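PDB 4GBM: CurM Sulfotransferase from Moorea producta, which probably transfers a sulfonate group from PAPS to a polyketide intermediate of the curacin biosynthetic pathway. Local coordinates for residues Glu86-Gln89 with Lys90-Glu94; Ala102-Ala105 with Leu106-Leu110; Ala53-Ser56 with Ser57-Ser60. The protein carries 2 engineered substitutions. One frame throughout, in Å; residues are numbered along the deposited sequence.

All three contacts are local, joining neighbours along one continuous run of chain within the sulfotransferase fold. Interactions 1 and 2 are turns of the successive helices 87-96 and 100-113, which touch each other; interaction 1 is partly buried and holds a zinc ion and a sulfate at its helix start, while interaction 2 is a surface contact dominated by backbone hydrogen bonds. Interaction 3, also partly buried, is a chain reversal between helix 45-53 and strand 58-59, where a backbone turn bond, an imidazole and bridging waters share the polar work. It meets interaction 1 through Phe59 CE1 and Thr91 CG2, 3.5 Å apart, but stays about 10 Å from interaction 2 at the nearest atoms.

Interaction 1 (Glu86-Gln89 with Lys90-Glu94); sequences EGLQ and KTFME. With ZN (zinc ion), chain B; SO4 (sulfate ion), chain Q.
Leu88 and Phe92 lie side by side and point the same way, an i to i+4 pair at the N-terminal end of helix 87-96, whose N-cap residue is Glu86; Leu88 CD1 is 3.9 Å from Phe92 CE2. A second i to i+4 pair occupies the neighbouring face of the helix: the side chains of Gln89 and Met93 cross at a slant, and the methyl CE of Met93 comes to 3.3 Å from CG of Gln89. The thioether reaches back this far because its chain is bent at its last torsion (chi3 -134°), and its CG rests 3.0 Å from Gln89 O. An alanine at Gln89 would remove the aliphatic stem under that methyl and would probably leave the Met93 end freer to turn.

Thr91 folds its hydroxyl back beside its own backbone N, and OG1 donates to Gly87 O at 2.8 Å from 36° above the carbonyl plane. The amide N of Thr91 bonds the same oxygen from the other face of that plane, so two donors grip one carbonyl. Phe59, from the strand after helix 45-53, packs near this threonine, while Phe92 packs against Leu106 and Leu124.

At the N-cap, the carbonyl O of Glu86 takes the amide N of Lys90 at 2.7 Å in a nearly straight bond (N-H...O 173°), while the glutamate side chain runs out, extended beyond CG, toward the zinc ion. The amide N of Gln89 donates to sulfate O3 at 2.8 Å, and Arg75 NH2 holds the same anion; the helix start would probably favour such a negative partner. At the zinc, Glu86 OE1 sits 2.0 Å from the metal, and OE2 accepts a hydrogen bond from the zinc-bound water.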
# COMPACT_ATOMS: atom_id res chain seq x y z
N GLU A 86 -8.45 3.27 -10.62
CA GLU A 86 -8.95 4.64 -10.67
C GLU A 86 -8.69 5.46 -9.40
O GLU A 86 -9.39 6.44 -9.16
CB GLU A 86 -10.44 4.64 -10.99
CG GLU A 86 -10.75 4.07 -12.36
CD GLU A 86 -12.21 4.16 -12.74
OE1 GLU A 86 -12.51 3.84 -13.91
OE2 GLU A 86 -13.06 4.53 -11.90
N GLY A 87 -7.69 5.07 -8.61
CA GLY A 87 -7.32 5.82 -7.41
C GLY A 87 -7.19 7.31 -7.66
O GLY A 87 -7.74 8.13 -6.91
N LEU A 88 -6.47 7.68 -8.71
CA LEU A 88 -6.28 9.09 -9.04
C LEU A 88 -7.58 9.76 -9.47
O LEU A 88 -7.90 10.86 -9.02
CB LEU A 88 -5.18 9.27 -10.09
CG LEU A 88 -4.73 10.71 -10.38
CD1 LEU A 88 -4.07 11.36 -9.15
CD2 LEU A 88 -3.76 10.72 -11.56
N GLN A 89 -8.34 9.08 -10.33
CA GLN A 89 -9.66 9.57 -10.76
C GLN A 89 -10.61 9.77 -9.57
O GLN A 89 -11.25 10.81 -9.45
CB GLN A 89 -10.27 8.63 -11.79
CG GLN A 89 -11.48 9.18 -12.51
CD GLN A 89 -12.07 8.18 -13.49
OE1 GLN A 89 -13.10 7.56 -13.23
NE2 GLN A 89 -11.41 8.01 -14.63
N LYS A 90 -10.66 8.77 -8.68
CA LYS A 90 -11.49 8.86 -7.48
C LYS A 90 -11.03 9.96 -6.53
O LYS A 90 -11.86 10.60 -5.88
CB LYS A 90 -11.52 7.51 -6.73
CG LYS A 90 -12.40 6.47 -7.41
CD LYS A 90 -12.37 5.15 -6.65
CE LYS A 90 -13.27 4.12 -7.31
NZ LYS A 90 -14.70 4.53 -7.33
N THR A 91 -9.72 10.17 -6.46
CA THR A 91 -9.17 11.23 -5.62
C THR A 91 -9.71 12.60 -6.04
O THR A 91 -10.25 13.33 -5.21
CB THR A 91 -7.63 11.20 -5.59
OG1 THR A 91 -7.20 10.04 -4.87
CG2 THR A 91 -7.07 12.44 -4.90
N PHE A 92 -9.58 12.93 -7.32
CA PHE A 92 -10.09 14.21 -7.81
C PHE A 92 -11.62 14.32 -7.69
O PHE A 92 -12.14 15.41 -7.43
CB PHE A 92 -9.63 14.49 -9.25
CG PHE A 92 -8.19 14.92 -9.35
CD1 PHE A 92 -7.74 16.09 -8.71
CD2 PHE A 92 -7.27 14.18 -10.09
CE1 PHE A 92 -6.41 16.49 -8.80
CE2 PHE A 92 -5.94 14.58 -10.19
CZ PHE A 92 -5.51 15.73 -9.55
N MET A 93 -12.32 13.20 -7.83
CA MET A 93 -13.77 13.16 -7.61
C MET A 93 -14.15 13.57 -6.19
O MET A 93 -15.06 14.36 -5.99
CB MET A 93 -14.35 11.78 -7.90
CG MET A 93 -14.24 11.33 -9.34
SD MET A 93 -15.19 9.83 -9.57
CE MET A 93 -14.08 8.79 -10.50
N GLU A 94 -13.43 13.01 -5.20
CA GLU A 94 -13.69 13.30 -3.79
C GLU A 94 -13.36 14.74 -3.43
O GLU A 94 -14.20 15.47 -2.90
CB GLU A 94 -12.87 12.36 -2.89
CG GLU A 94 -13.30 10.90 -2.88
CD GLU A 94 -14.58 10.63 -2.10
OE1 GLU A 94 -15.19 9.57 -2.34
OE2 GLU A 94 -14.97 11.46 -1.24
ZN ZN B . -14.51 4.06 -14.07
S SO4 Q . -6.63 7.31 -13.41
O1 SO4 Q . -5.46 8.16 -13.17
O2 SO4 Q . -6.13 5.98 -13.78
O3 SO4 Q . -7.42 7.19 -12.19
O4 SO4 Q . -7.38 7.90 -14.51
O HOH W 1 -15.48 5.70 -13.46

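Interaction 2 (Ala102-Ala105 with Leu106-Leu110); sequences ASQA and LIKDL
Lys108 N donates to Gln104 O at 2.9 Å, the shortest of four backbone bonds that tie residues 102-105 to 106-109; its N-H...O angle of 160° shows a well-directed i to i+4 link. Ile107 N reaches Ser103 O at 3.0 Å and is straighter still, at 167°. Leu106 N to Ala102 O completes the same pattern on one side, and Asp109 N to Ala105 O on the other, the latter being the most bent of the four at 140°.

The hydroxyl of Ser103 is turned out of this set: OG stands opposite its own backbone N across the first side-chain bond and makes its hydrogen bond with Gln89 O. That bond ties helix 100-113 to helix 87-96, the helix before it in the chain; Ser103 and Leu106 pack against Phe92. Beside it, Ile107 lays CG1 against Ser103 O at 3.5 Å, and its CD1 ends 4.2 Å from Ser103 OG.

On the more exposed side, Gln104 and Lys108 run alongside each other, pointing the same way. The methylene CG of Lys108 lies 3.3 Å from Gln104 O, and farther out CE comes to 3.8 Å from NE2 of Gln104. There the lysine chain bends at its last torsion, leaving NZ 4.2 Å from that same NE2.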
# COMPACT_ATOMS: atom_id res chain seq x y z
N ALA A 102 -15.71 14.34 -15.48
CA ALA A 102 -15.01 15.60 -15.23
C ALA A 102 -13.63 15.36 -14.62
O ALA A 102 -12.67 16.05 -14.97
CB ALA A 102 -15.85 16.53 -14.35
N SER A 103 -13.55 14.39 -13.72
CA SER A 103 -12.27 14.01 -13.12
C SER A 103 -11.31 13.47 -14.19
O SER A 103 -10.13 13.86 -14.22
CB SER A 103 -12.48 12.97 -12.02
OG SER A 103 -11.26 12.65 -11.37
N GLN A 104 -11.81 12.62 -15.07
CA GLN A 104 -11.01 12.11 -16.20
C GLN A 104 -10.52 13.24 -17.12
O GLN A 104 -9.37 13.22 -17.56
CB GLN A 104 -11.79 11.07 -17.01
CG GLN A 104 -10.98 10.47 -18.16
CD GLN A 104 -11.81 9.65 -19.12
OE1 GLN A 104 -12.91 10.05 -19.53
NE2 GLN A 104 -11.29 8.50 -19.51
N ALA A 105 -11.39 14.21 -17.40
CA ALA A 105 -11.06 15.36 -18.25
C ALA A 105 -9.92 16.18 -17.63
O ALA A 105 -9.02 16.65 -18.34
CB ALA A 105 -12.29 16.23 -18.48
N LEU A 106 -9.96 16.34 -16.31
CA LEU A 106 -8.89 17.04 -15.59
C LEU A 106 -7.56 16.29 -15.71
O LEU A 106 -6.53 16.89 -16.03
CB LEU A 106 -9.27 17.23 -14.12
CG LEU A 106 -8.21 17.80 -13.17
CD1 LEU A 106 -7.71 19.17 -13.63
CD2 LEU A 106 -8.76 17.88 -11.74
N ILE A 107 -7.59 14.98 -15.46
CA ILE A 107 -6.38 14.16 -15.56
C ILE A 107 -5.79 14.21 -16.98
O ILE A 107 -4.58 14.33 -17.16
CB ILE A 107 -6.63 12.71 -15.08
CG1 ILE A 107 -6.87 12.72 -13.57
CG2 ILE A 107 -5.45 11.80 -15.43
CD1 ILE A 107 -7.59 11.49 -13.04
N LYS A 108 -6.66 14.16 -17.99
CA LYS A 108 -6.20 14.25 -19.37
C LYS A 108 -5.51 15.59 -19.66
O LYS A 108 -4.58 15.65 -20.47
CB LYS A 108 -7.34 14.01 -20.35
CG LYS A 108 -7.78 12.55 -20.42
CD LYS A 108 -8.70 12.29 -21.59
CE LYS A 108 -9.14 10.84 -21.63
NZ LYS A 108 -7.98 9.90 -21.63
N ASP A 109 -5.97 16.65 -18.99
CA ASP A 109 -5.35 17.96 -19.17
C ASP A 109 -3.95 17.98 -18.56
O ASP A 109 -3.03 18.57 -19.14
CB ASP A 109 -6.22 19.06 -18.56
CG ASP A 109 -5.83 20.44 -19.05
OD1 ASP A 109 -6.30 20.83 -20.13
OD2 ASP A 109 -5.03 21.12 -18.36
N LEU A 110 -3.79 17.33 -17.41
CA LEU A 110 -2.48 17.23 -16.76
C LEU A 110 -1.53 16.42 -17.64
O LEU A 110 -0.35 16.74 -17.72
CB LEU A 110 -2.61 16.57 -15.38
CG LEU A 110 -3.65 17.12 -14.39
CD1 LEU A 110 -3.55 16.40 -13.04
CD2 LEU A 110 -3.53 18.64 -14.22

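Interaction 3 (Ala53-Ser56 with Ser57-Ser60); sequences AGHS and SLFS
The imidazole of His55 receives the peptide N-H of Ser57 at its edge: Ser57 N lies 3.0 Å from ND1 and only 6° out of the ring plane, in a fairly straight bond. The other ring nitrogen, NE2, is hydrogen-bonded to Pro242 O. With ND1 accepting and NE2 facing a carbonyl, the geometry is consistent with a proton on NE2, and the two bonds together fix the rotation of the ring. The Ser57 side chain also comes close to the ring, OG 3.3 Å from CE1. Leu58 crosses the histidine side chain obliquely and lays CD1 3.9 Å from His55 CB.

The peptide carbonyl of His55 is used as well. Leu58 N donates to His55 O at 3.1 Å, but from well above the carbonyl plane (57° out of it), as the chain bends tightly through Ser56 and Ser57. The two serine hydroxyls are joined outside the bend by a water, 2.7 Å from Ser57 OG; Ser56 OG also bonds Glu244.

At the far end from the turn, where the arms come together again, Ala53 CB packs 4.0 Å from Ser60 CB, and another water spans the backbones, accepting from Ser60 N at 2.9 Å and donating to Ala53 O. With chi1 at -173°, Ser60 OG swings away from its amide N and bonds Arg49 O of helix 45-53.

His55 to Leu58 thus form a type I beta turn whose corner is reinforced by a histidine side chain. It brings the chain from helix 45-53 into edge strand 58-59, beside strand 132-136, completing the beta-alpha-beta crossover from strand 35-39 in the parallel sheet of the P-loop-like sulfotransferase fold.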
# COMPACT_ATOMS: atom_id res chain seq x y z
N ALA A 53 -8.34 5.86 6.06
CA ALA A 53 -9.22 6.72 5.24
C ALA A 53 -10.34 7.36 6.07
O ALA A 53 -10.88 8.40 5.67
CB ALA A 53 -9.81 5.93 4.07
N GLY A 54 -10.66 6.75 7.20
CA GLY A 54 -11.69 7.27 8.10
C GLY A 54 -11.27 8.44 8.96
O GLY A 54 -12.12 9.15 9.49
N HIS A 55 -9.96 8.68 9.08
CA HIS A 55 -9.46 9.73 9.95
C HIS A 55 -9.58 11.12 9.30
O HIS A 55 -9.17 11.30 8.16
CB HIS A 55 -8.00 9.46 10.31
CG HIS A 55 -7.54 10.19 11.52
ND1 HIS A 55 -7.34 11.55 11.54
CD2 HIS A 55 -7.24 9.75 12.77
CE1 HIS A 55 -6.94 11.92 12.74
NE2 HIS A 55 -6.88 10.85 13.51
N SER A 56 -10.10 12.09 10.04
CA SER A 56 -10.32 13.43 9.50
C SER A 56 -9.05 14.19 9.12
O SER A 56 -9.11 15.16 8.36
CB SER A 56 -11.18 14.27 10.46
OG SER A 56 -10.47 14.60 11.64
N SER A 57 -7.91 13.77 9.66
CA SER A 57 -6.62 14.43 9.39
C SER A 57 -5.88 13.83 8.21
O SER A 57 -4.83 14.34 7.80
CB SER A 57 -5.71 14.36 10.62
OG SER A 57 -6.26 15.04 11.73
N LEU A 58 -6.42 12.74 7.67
CA LEU A 58 -5.72 11.95 6.66
C LEU A 58 -6.54 11.83 5.39
O LEU A 58 -7.77 11.96 5.42
CB LEU A 58 -5.40 10.55 7.20
CG LEU A 58 -4.61 10.44 8.53
CD1 LEU A 58 -4.41 8.98 8.91
CD2 LEU A 58 -3.27 11.17 8.45
N PHE A 59 -5.86 11.62 4.27
CA PHE A 59 -6.53 11.30 3.02
C PHE A 59 -5.84 10.07 2.46
O PHE A 59 -4.65 10.12 2.17
CB PHE A 59 -6.46 12.45 2.02
CG PHE A 59 -7.19 12.18 0.74
CD1 PHE A 59 -6.53 11.64 -0.36
CD2 PHE A 59 -8.56 12.42 0.66
CE1 PHE A 59 -7.22 11.37 -1.54
CE2 PHE A 59 -9.26 12.15 -0.53
CZ PHE A 59 -8.58 11.63 -1.62
N SER A 60 -6.57 8.97 2.33
CA SER A 60 -5.96 7.67 2.08
C SER A 60 -6.68 6.93 0.94
O SER A 60 -7.61 6.14 1.20
CB SER A 60 -5.97 6.86 3.38
OG SER A 60 -5.24 5.65 3.27
O HOH W 2 -9.36 9.34 3.07
O HOH W 3 -10.24 11.09 5.99
O HOH W 4 -8.54 16.45 11.82